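ADP-ribosylation factor-binding protein GGA1 (Saccharomyces cerevisiae, PDB 5CN2) may regulate membrane traffic through the trans-Golgi network and binds ARF1 and ARF2, its GAE (gamma-adaptin ear) domain being the part described here. Local coordinates at residues 20-25 against 40-45; 50-55 against 103-108; 64-69 against 84-89. One frame throughout, in Å; residues are numbered along the deposited sequence.

Contact 1: 20-25 against 40-45; sequences HLRIDY and FYSNIS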
loop_
_atom_site.group_PDB
_atom_site.type_symbol
_atom_site.label_atom_id
_atom_site.label_comp_id
_atom_site.label_asym_id
_atom_site.label_seq_id
_atom_site.Cartn_x
_atom_site.Cartn_y
_atom_site.Cartn_z
ATOM N N HIS A 20 5.975 6.712 -12.417
ATOM C CA HIS A 20 6.770 5.487 -12.411
ATOM C C HIS A 20 6.111 4.300 -11.734
ATOM O O HIS A 20 6.510 3.172 -11.972
ATOM C CB HIS A 20 8.063 5.766 -11.663
ATOM C CG HIS A 20 8.734 7.007 -12.119
ATOM N ND1 HIS A 20 9.810 6.993 -12.977
ATOM C CD2 HIS A 20 8.448 8.309 -11.886
ATOM C CE1 HIS A 20 10.182 8.235 -13.229
ATOM N NE2 HIS A 20 9.368 9.053 -12.584
ATOM N N LEU A 21 5.132 4.558 -10.875
ATOM C CA LEU A 21 4.664 3.563 -9.935
ATOM C C LEU A 21 3.180 3.728 -9.653
ATOM O O LEU A 21 2.698 4.851 -9.474
ATOM C CB LEU A 21 5.428 3.728 -8.626
ATOM C CG LEU A 21 5.078 2.729 -7.530
ATOM C CD1 LEU A 21 5.611 1.355 -7.878
ATOM C CD2 LEU A 21 5.647 3.178 -6.195
ATOM N N ARG A 22 2.461 2.614 -9.619
ATOM C CA ARG A 22 1.060 2.601 -9.159
ATOM C C ARG A 22 0.950 1.662 -7.981
ATOM O O ARG A 22 1.351 0.514 -8.069
ATOM C CB ARG A 22 0.078 2.157 -10.244
ATOM C CG ARG A 22 -1.362 2.087 -9.730
ATOM C CD ARG A 22 -2.379 1.678 -10.786
ATOM N NE ARG A 22 -2.360 0.241 -11.077
ATOM C CZ ARG A 22 -1.701 -0.325 -12.087
ATOM N NH1 ARG A 22 -0.987 0.407 -12.930
ATOM N NH2 ARG A 22 -1.752 -1.642 -12.258
ATOM N N ILE A 23 0.446 2.187 -6.870
ATOM C CA ILE A 23 0.159 1.395 -5.689
ATOM C C ILE A 23 -1.329 1.339 -5.651
ATOM O O ILE A 23 -1.964 2.359 -5.600
ATOM C CB ILE A 23 0.652 2.069 -4.381
ATOM C CG1 ILE A 23 2.139 2.400 -4.459
ATOM C CG2 ILE A 23 0.387 1.182 -3.187
ATOM C CD1 ILE A 23 2.651 3.245 -3.309
ATOM N N ASP A 24 -1.891 0.143 -5.681
ATOM C CA ASP A 24 -3.323 -0.026 -5.482
ATOM C C ASP A 24 -3.562 -1.226 -4.586
ATOM O O ASP A 24 -2.593 -1.907 -4.155
ATOM C CB ASP A 24 -4.073 -0.145 -6.827
ATOM C CG ASP A 24 -3.508 -1.198 -7.747
ATOM O OD1 ASP A 24 -2.835 -2.145 -7.299
ATOM O OD2 ASP A 24 -3.737 -1.064 -8.955
ATOM N N TYR A 25 -4.834 -1.483 -4.268
ATOM C CA TYR A 25 -5.125 -2.486 -3.231
ATOM C C TYR A 25 -6.543 -2.983 -3.192
ATOM O O TYR A 25 -7.463 -2.277 -3.586
ATOM C CB TYR A 25 -4.757 -1.927 -1.840
ATOM C CG TYR A 25 -5.565 -0.742 -1.440
ATOM C CD1 TYR A 25 -5.244 0.518 -1.885
ATOM C CD2 TYR A 25 -6.682 -0.886 -0.607
ATOM C CE1 TYR A 25 -6.001 1.614 -1.514
ATOM C CE2 TYR A 25 -7.431 0.189 -0.229
ATOM C CZ TYR A 25 -7.100 1.434 -0.684
ATOM O OH TYR A 25 -7.874 2.510 -0.318
ATOM N N PHE A 40 -0.670 -3.940 -3.877
ATOM C CA PHE A 40 0.063 -4.338 -5.070
ATOM C C PHE A 40 0.820 -3.141 -5.606
ATOM O O PHE A 40 0.287 -2.024 -5.657
ATOM C CB PHE A 40 -0.895 -4.843 -6.155
ATOM C CG PHE A 40 -1.617 -6.098 -5.800
ATOM C CD1 PHE A 40 -1.072 -7.327 -6.114
ATOM C CD2 PHE A 40 -2.863 -6.049 -5.188
ATOM C CE1 PHE A 40 -1.746 -8.496 -5.796
ATOM C CE2 PHE A 40 -3.536 -7.203 -4.879
ATOM C CZ PHE A 40 -2.970 -8.429 -5.165
ATOM N N TYR A 41 2.038 -3.390 -6.055
ATOM C CA TYR A 41 2.890 -2.348 -6.582
ATOM C C TYR A 41 3.172 -2.630 -8.049
ATOM O O TYR A 41 3.554 -3.754 -8.400
ATOM C CB TYR A 41 4.176 -2.283 -5.753
ATOM C CG TYR A 41 3.928 -2.213 -4.233
ATOM C CD1 TYR A 41 3.706 -1.000 -3.589
ATOM C CD2 TYR A 41 3.919 -3.350 -3.467
ATOM C CE1 TYR A 41 3.495 -0.934 -2.213
ATOM C CE2 TYR A 41 3.699 -3.299 -2.094
ATOM C CZ TYR A 41 3.486 -2.086 -1.479
ATOM O OH TYR A 41 3.274 -2.049 -0.129
ATOM N N SER A 42 2.944 -1.621 -8.901
ATOM C CA SER A 42 3.113 -1.768 -10.338
ATOM C C SER A 42 4.081 -0.730 -10.935
ATOM O O SER A 42 3.892 0.460 -10.758
ATOM C CB SER A 42 1.762 -1.647 -11.033
ATOM O OG SER A 42 0.898 -2.713 -10.664
ATOM N N ASN A 43 5.084 -1.197 -11.675
ATOM C CA ASN A 43 6.024 -0.320 -12.377
ATOM C C ASN A 43 5.391 -0.030 -13.719
ATOM O O ASN A 43 5.203 -0.951 -14.520
ATOM C CB ASN A 43 7.375 -1.034 -12.521
ATOM C CG ASN A 43 8.467 -0.188 -13.170
ATOM O OD1 ASN A 43 8.234 0.875 -13.749
ATOM N ND2 ASN A 43 9.698 -0.685 -13.067
ATOM N N ILE A 44 5.011 1.228 -13.935
ATOM C CA ILE A 44 4.475 1.688 -15.217
ATOM C C ILE A 44 5.506 2.522 -16.027
ATOM O O ILE A 44 5.142 3.175 -17.003
ATOM C CB ILE A 44 3.179 2.520 -15.024
ATOM C CG1 ILE A 44 3.433 3.720 -14.102
ATOM C CG2 ILE A 44 2.067 1.645 -14.469
ATOM C CD1 ILE A 44 2.398 4.813 -14.210
ATOM N N SER A 45 6.774 2.509 -15.611
ATOM C CA SER A 45 7.869 3.094 -16.402
ATOM C C SER A 45 8.565 2.003 -17.200
ATOM O O SER A 45 8.466 0.817 -16.850
ATOM C CB SER A 45 8.908 3.717 -15.491
ATOM O OG SER A 45 9.779 2.707 -14.982
HETATM O O HOH W 1 -0.255 -1.735 -8.653
#

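Contact 2: 50-55 against 103-108; sequences TNFALL and WKANYC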
loop_
_atom_site.group_PDB
_atom_site.type_symbol
_atom_site.label_atom_id
_atom_site.label_comp_id
_atom_site.label_asym_id
_atom_site.label_seq_id
_atom_site.Cartn_x
_atom_site.Cartn_y
_atom_site.Cartn_z
ATOM N N THR A 50 14.103 -0.622 -8.142
ATOM C CA THR A 50 14.858 -1.409 -7.180
ATOM C C THR A 50 14.750 -0.793 -5.803
ATOM O O THR A 50 14.398 0.389 -5.645
ATOM C CB THR A 50 16.378 -1.458 -7.538
ATOM O OG1 THR A 50 16.911 -0.118 -7.639
ATOM C CG2 THR A 50 16.592 -2.194 -8.848
ATOM N N ASN A 51 15.078 -1.612 -4.811
ATOM C CA ASN A 51 15.116 -1.203 -3.407
ATOM C C ASN A 51 13.792 -0.631 -2.890
ATOM O O ASN A 51 13.786 0.272 -2.037
ATOM C CB ASN A 51 16.253 -0.197 -3.171
ATOM C CG ASN A 51 17.621 -0.750 -3.556
ATOM O OD1 ASN A 51 17.906 -1.924 -3.363
ATOM N ND2 ASN A 51 18.476 0.111 -4.087
ATOM N N PHE A 52 12.676 -1.163 -3.394
ATOM C CA PHE A 52 11.372 -0.646 -3.012
ATOM C C PHE A 52 11.044 -0.947 -1.573
ATOM O O PHE A 52 11.255 -2.060 -1.112
ATOM C CB PHE A 52 10.242 -1.205 -3.867
ATOM C CG PHE A 52 8.917 -0.601 -3.535
ATOM C CD1 PHE A 52 8.511 0.587 -4.136
ATOM C CD2 PHE A 52 8.121 -1.153 -2.558
ATOM C CE1 PHE A 52 7.313 1.178 -3.790
ATOM C CE2 PHE A 52 6.926 -0.561 -2.200
ATOM C CZ PHE A 52 6.518 0.597 -2.834
ATOM N N ALA A 53 10.442 0.019 -0.880
ATOM C CA ALA A 53 9.889 -0.258 0.438
ATOM C C ALA A 53 8.807 0.717 0.808
ATOM O O ALA A 53 8.964 1.919 0.625
ATOM C CB ALA A 53 11.010 -0.190 1.487
ATOM N N LEU A 54 7.731 0.189 1.393
ATOM C CA LEU A 54 6.628 0.979 1.885
ATOM C C LEU A 54 6.678 1.005 3.393
ATOM O O LEU A 54 6.878 -0.033 4.013
ATOM C CB LEU A 54 5.284 0.371 1.484
ATOM C CG LEU A 54 4.069 1.253 1.845
ATOM C CD1 LEU A 54 3.714 2.148 0.667
ATOM C CD2 LEU A 54 2.890 0.407 2.280
ATOM N N LEU A 55 6.498 2.195 3.970
ATOM C CA LEU A 55 6.464 2.364 5.406
ATOM C C LEU A 55 5.101 2.907 5.755
ATOM O O LEU A 55 4.526 3.703 5.016
ATOM C CB LEU A 55 7.544 3.322 5.902
ATOM C CG LEU A 55 8.990 2.843 5.923
ATOM C CD1 LEU A 55 9.499 2.523 4.538
ATOM C CD2 LEU A 55 9.880 3.913 6.551
ATOM N N TRP A 103 1.481 6.858 4.817
ATOM C CA TRP A 103 2.364 5.920 4.179
ATOM C C TRP A 103 3.488 6.663 3.487
ATOM O O TRP A 103 3.351 7.821 3.129
ATOM C CB TRP A 103 1.603 5.058 3.172
ATOM C CG TRP A 103 0.987 5.834 2.090
ATOM C CD1 TRP A 103 -0.289 6.330 2.060
ATOM C CD2 TRP A 103 1.611 6.261 0.870
ATOM N NE1 TRP A 103 -0.495 7.028 0.904
ATOM C CE2 TRP A 103 0.647 6.991 0.146
ATOM C CE3 TRP A 103 2.888 6.090 0.317
ATOM C CZ2 TRP A 103 0.913 7.552 -1.104
ATOM C CZ3 TRP A 103 3.155 6.647 -0.943
ATOM C CH2 TRP A 103 2.169 7.374 -1.633
ATOM N N LYS A 104 4.599 5.985 3.290
ATOM C CA LYS A 104 5.733 6.545 2.581
ATOM C C LYS A 104 6.405 5.417 1.812
ATOM O O LYS A 104 6.463 4.309 2.309
ATOM C CB LYS A 104 6.704 7.190 3.572
ATOM C CG LYS A 104 8.129 7.373 3.029
ATOM C CD LYS A 104 8.672 8.778 3.250
ATOM C CE LYS A 104 9.732 9.138 2.240
ATOM N NZ LYS A 104 9.993 10.586 2.246
ATOM N N ALA A 105 6.883 5.682 0.596
ATOM C CA ALA A 105 7.663 4.694 -0.163
ATOM C C ALA A 105 8.968 5.257 -0.636
ATOM O O ALA A 105 9.058 6.436 -0.949
ATOM C CB ALA A 105 6.889 4.194 -1.343
ATOM N N ASN A 106 9.988 4.406 -0.650
ATOM C CA ASN A 106 11.248 4.746 -1.208
ATOM C C ASN A 106 11.637 3.674 -2.180
ATOM O O ASN A 106 11.376 2.488 -1.941
ATOM C CB ASN A 106 12.319 4.874 -0.132
ATOM C CG ASN A 106 12.082 6.049 0.777
ATOM O OD1 ASN A 106 12.736 7.095 0.638
ATOM N ND2 ASN A 106 11.127 5.901 1.703
ATOM N N TYR A 107 12.286 4.096 -3.258
ATOM C CA TYR A 107 12.791 3.170 -4.251
ATOM C C TYR A 107 13.779 3.865 -5.127
ATOM O O TYR A 107 13.834 5.089 -5.154
ATOM C CB TYR A 107 11.670 2.615 -5.139
ATOM C CG TYR A 107 10.823 3.633 -5.854
ATOM C CD1 TYR A 107 9.729 4.195 -5.234
ATOM C CD2 TYR A 107 11.073 3.974 -7.181
ATOM C CE1 TYR A 107 8.910 5.096 -5.890
ATOM C CE2 TYR A 107 10.273 4.885 -7.853
ATOM C CZ TYR A 107 9.192 5.444 -7.197
ATOM O OH TYR A 107 8.388 6.354 -7.846
ATOM N N CYS A 108 14.547 3.076 -5.863
ATOM C CA CYS A 108 15.497 3.625 -6.808
ATOM C C CYS A 108 15.095 3.189 -8.190
ATOM O O CYS A 108 14.782 2.035 -8.417
ATOM C CB CYS A 108 16.910 3.133 -6.477
ATOM S SG CYS A 108 17.410 3.617 -4.819
#

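Contact 3: 64-69 against 84-89; sequences LSLQPQ and QIASVE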
loop_
_atom_site.group_PDB
_atom_site.type_symbol
_atom_site.label_atom_id
_atom_site.label_comp_id
_atom_site.label_asym_id
_atom_site.label_seq_id
_atom_site.Cartn_x
_atom_site.Cartn_y
_atom_site.Cartn_z
ATOM N N LEU A 64 -2.287 -2.029 13.143
ATOM C CA LEU A 64 -1.919 -2.338 11.777
ATOM C C LEU A 64 -0.894 -3.473 11.787
ATOM O O LEU A 64 0.202 -3.302 12.315
ATOM C CB LEU A 64 -1.339 -1.083 11.150
ATOM C CG LEU A 64 -1.055 -0.960 9.656
ATOM C CD1 LEU A 64 -0.010 -1.970 9.212
ATOM C CD2 LEU A 64 -2.306 -1.106 8.822
ATOM N N SER A 65 -1.242 -4.628 11.237
ATOM C CA SER A 65 -0.287 -5.731 11.146
ATOM C C SER A 65 0.230 -5.822 9.731
ATOM O O SER A 65 -0.541 -6.122 8.806
ATOM C CB SER A 65 -0.917 -7.073 11.551
ATOM O OG SER A 65 -1.384 -7.017 12.894
ATOM N N LEU A 66 1.528 -5.586 9.571
ATOM C CA LEU A 66 2.135 -5.487 8.257
ATOM C C LEU A 66 3.053 -6.688 8.049
ATOM O O LEU A 66 4.062 -6.863 8.771
ATOM C CB LEU A 66 2.890 -4.156 8.106
ATOM C CG LEU A 66 3.347 -3.779 6.688
ATOM C CD1 LEU A 66 2.220 -3.849 5.657
ATOM C CD2 LEU A 66 3.954 -2.386 6.667
ATOM N N GLN A 67 2.679 -7.524 7.086
ATOM C CA GLN A 67 3.485 -8.651 6.665
ATOM C C GLN A 67 4.504 -8.220 5.647
ATOM O O GLN A 67 4.325 -7.232 4.969
ATOM C CB GLN A 67 2.611 -9.743 6.069
ATOM C CG GLN A 67 1.853 -10.529 7.120
ATOM C CD GLN A 67 0.955 -11.558 6.485
ATOM O OE1 GLN A 67 1.423 -12.369 5.689
ATOM N NE2 GLN A 67 -0.336 -11.523 6.808
ATOM N N PRO A 68 5.587 -8.970 5.538
ATOM C CA PRO A 68 6.621 -8.524 4.625
ATOM C C PRO A 68 6.203 -8.581 3.144
ATOM O O PRO A 68 5.376 -9.409 2.731
ATOM C CB PRO A 68 7.772 -9.494 4.897
ATOM C CG PRO A 68 7.127 -10.724 5.437
ATOM C CD PRO A 68 5.860 -10.302 6.111
ATOM N N GLN A 69 6.792 -7.698 2.364
ATOM C CA GLN A 69 6.548 -7.680 0.947
ATOM C C GLN A 69 7.216 -8.859 0.260
ATOM O O GLN A 69 8.210 -9.395 0.750
ATOM C CB GLN A 69 6.995 -6.367 0.344
ATOM C CG GLN A 69 8.458 -6.044 0.495
ATOM C CD GLN A 69 8.820 -4.684 -0.093
ATOM O OE1 GLN A 69 9.992 -4.364 -0.256
ATOM N NE2 GLN A 69 7.822 -3.880 -0.401
ATOM N N GLN A 84 1.884 -7.172 -0.971
ATOM C CA GLN A 84 2.120 -7.048 0.468
ATOM C C GLN A 84 0.837 -7.009 1.266
ATOM O O GLN A 84 0.027 -6.090 1.085
ATOM C CB GLN A 84 2.916 -5.784 0.776
ATOM C CG GLN A 84 3.207 -5.645 2.269
ATOM C CD GLN A 84 4.238 -4.594 2.610
ATOM O OE1 GLN A 84 4.986 -4.768 3.578
ATOM N NE2 GLN A 84 4.294 -3.511 1.837
ATOM N N ILE A 85 0.691 -7.972 2.172
ATOM C CA ILE A 85 -0.507 -8.135 2.995
ATOM C C ILE A 85 -0.442 -7.328 4.291
ATOM O O ILE A 85 0.581 -7.298 4.977
ATOM C CB ILE A 85 -0.733 -9.594 3.418
ATOM C CG1 ILE A 85 -0.637 -10.546 2.228
ATOM C CG2 ILE A 85 -2.092 -9.744 4.101
ATOM C CD1 ILE A 85 -1.646 -10.249 1.148
ATOM N N ALA A 86 -1.553 -6.676 4.613
ATOM C CA ALA A 86 -1.709 -6.007 5.893
ATOM C C ALA A 86 -3.093 -6.281 6.462
ATOM O O ALA A 86 -4.013 -6.691 5.745
ATOM C CB ALA A 86 -1.498 -4.509 5.739
ATOM N N SER A 87 -3.239 -6.041 7.752
ATOM C CA SER A 87 -4.569 -6.010 8.331
ATOM C C SER A 87 -4.738 -4.835 9.270
ATOM O O SER A 87 -3.776 -4.226 9.739
ATOM C CB SER A 87 -4.899 -7.332 9.002
ATOM O OG SER A 87 -4.057 -7.542 10.093
ATOM N N VAL A 88 -5.991 -4.468 9.458
ATOM C CA VAL A 88 -6.374 -3.301 10.223
ATOM C C VAL A 88 -7.408 -3.793 11.198
ATOM O O VAL A 88 -8.371 -4.442 10.792
ATOM C CB VAL A 88 -7.017 -2.226 9.329
ATOM C CG1 VAL A 88 -7.006 -0.883 10.034
ATOM C CG2 VAL A 88 -6.280 -2.121 8.011
ATOM N N GLU A 89 -7.209 -3.478 12.471
ATOM C CA GLU A 89 -8.035 -4.017 13.535
ATOM C C GLU A 89 -8.286 -2.961 14.597
ATOM O O GLU A 89 -7.445 -2.102 14.821
ATOM C CB GLU A 89 -7.330 -5.189 14.203
ATOM C CG GLU A 89 -7.715 -6.551 13.703
ATOM C CD GLU A 89 -6.916 -7.652 14.400
ATOM O OE1 GLU A 89 -5.661 -7.531 14.468
ATOM O OE2 GLU A 89 -7.542 -8.630 14.888
HETATM O O HOH W 2 -4.106 -5.684 12.704
#

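Contact 1: 20-25 against 40-45
The guanidinium of Arg22 lies over Ser42, whose CB sits 3.5 Å above one face of the group, displaced toward its rim. Ser42 OG lies over a face too, but its approach to Arg22 NH2 is too poorly angled for a hydrogen bond. At the guanidinium's edge and in its plane is Asp24 OD2, 2.8 Å from Arg22 NE; this salt bridge reaches the carboxylate from above its own plane. The Arg22 chain bends at chi3 (77°), which turns NE back toward Asp24. The other carboxylate oxygen, Asp24 OD1, meets Phe40 CB at 3.5 Å and forms a second salt bridge to Arg12, which also makes a cation-pi contact with the Phe40 ring. A water lies among Arg22 O, Asp24 OD1 and Ser42 OG, and Ser42 OG is bonded to Asp80 N as well.

On the opposite face of the sheet, Ile23 CG1 touches the edge of the Tyr41 ring, 3.8 Å from CD1, and Ile23 CG2 packs near CE1. Leu21 CD1 rests against Ser42 O at 3.5 Å. Paired backbone bonds join Arg22 with Ser42 and Asp24 with Phe40. Beyond the strand, Ile44 N reaches His20 O at 3.1 Å from well above the carbonyl plane, while Asn43 OD1 takes Ser45 N in an Asx turn and also accepts from Ser45 OG. The arrangement is that of an antiparallel beta hairpin, strands 21-29 and 34-43, with Leu21, Ile23 and Tyr41 facing the interior of the immunoglobulin-like beta sandwich of the GAE domain.

Contact 2: 50-55 against 103-108
Phe52 packs on Ala105 and Tyr107 where strand 52-56, an outermost strand of the three-stranded sheet of the immunoglobulin-like sandwich, runs antiparallel to strand 99-109. A beta bulge interrupts the pairing, shifting the register by one residue between Thr50 and Ala53.

The apolar contacts lie on the face that carries Leu54 and Ala105. Phe52 CG is anti to its backbone N (chi1 -176°), and the ring beyond it brings CE1 to 3.9 Å from Ala105 CB and CD1 equally near Tyr107 CB. Farther along, Leu54 CD1 meets Trp103 CE3 at 4.0 Å. Tyr41 and Leu21 of the other sheet meet the Phe52 ring, so it takes part in the interface between the two layers.

Backbone hydrogen bonds run in both directions between Ala53 and Asn106 and between Leu55 and Lys104. Ala53 O is also approached by Ala105 CA, at 3.2 Å, as a C-H...O contact. Among the side chains, Trp103 NE1 is bonded to Thr120 OG1.

On the other side of the bulge from Ala53, Thr50 and Cys108 form another hydrogen-bonded pair. Cys108 O is gripped twice by one residue: Thr50 N comes to 2.8 Å, and Thr50 OG1 donates at 3.1 Å from above the carbonyl plane.

Contact 3: 64-69 against 84-89
Leu66 and Gln84 both hold CG anti to the backbone N (chi1 -168° and -179°), and their side chains meet at about a right angle. Leu66 CD1 lies 3.7 Å from Gln84 CD, so the methyl packs against the amide group. The Gln84 chain is extended beyond CG, and CG itself passes 3.3 Å from Gln67 O. Gln69 CB lies 4.0 Å from Gln84 CD, and the two amide planes are inclined to each other by 45°.

On the same face as Leu66, its CD1 also meets Ala86 CB at 3.8 Å. The next non-hydrogen-bonded pair, Leu64 with Val88, repeats the pattern: Leu64 CD2 lies 3.6 Å from Ser87 O and 4.2 Å from Val88 CG2, the side chains crossing obliquely.

These pairings belong to the hairpin of strands 63-66 and 78-89, in which 63-66 is an outermost strand of the five-stranded sheet of the immunoglobulin-like sandwich. On its inner flank, strand 78-89 is bonded in turn to strand 34-43, through Gln84 with Ile39, Ala86 with Leu37 and Val88 with Leu35. Between the two strands of the hairpin, Ser65 and Ser87 exchange backbone bonds, and Gln67 N adds a further one to Ile85 O at 3.0 Å.

The serine side chains occupy the other face. Ser87 OG touches Ser65 CB at 3.5 Å, and a water hydrogen-bonded to both hydroxyls also lies beside Glu89 OE1. Gln67 and Ile85 run side by side and point the same way, with the Gln67 amide against Ile85 CB and CG2 and Gln67 CB close to Ile85 O.

In the fold
From the N terminus, contact 1 closes first, folding strand 34-43 back on strand 21-29. The chain then crosses to the other sheet, where residues 50-55 open contact 2, which stays unclosed until 103-108. Within that long excursion the chain returns to the first sheet and completes contact 3, so contact 3 is nested in contact 2, whereas contacts 1 and 2 follow in series. Contacts 1 and 3 share a sheet, strands 34-43 and 78-89 being neighbours, and probably meet in a hydrogen bond between Tyr41 OH and the Gln84 amide. Contact 2 faces both: Leu21 packs on Tyr107, and Leu54 lies against Gln84, joining the two layers of the sandwich.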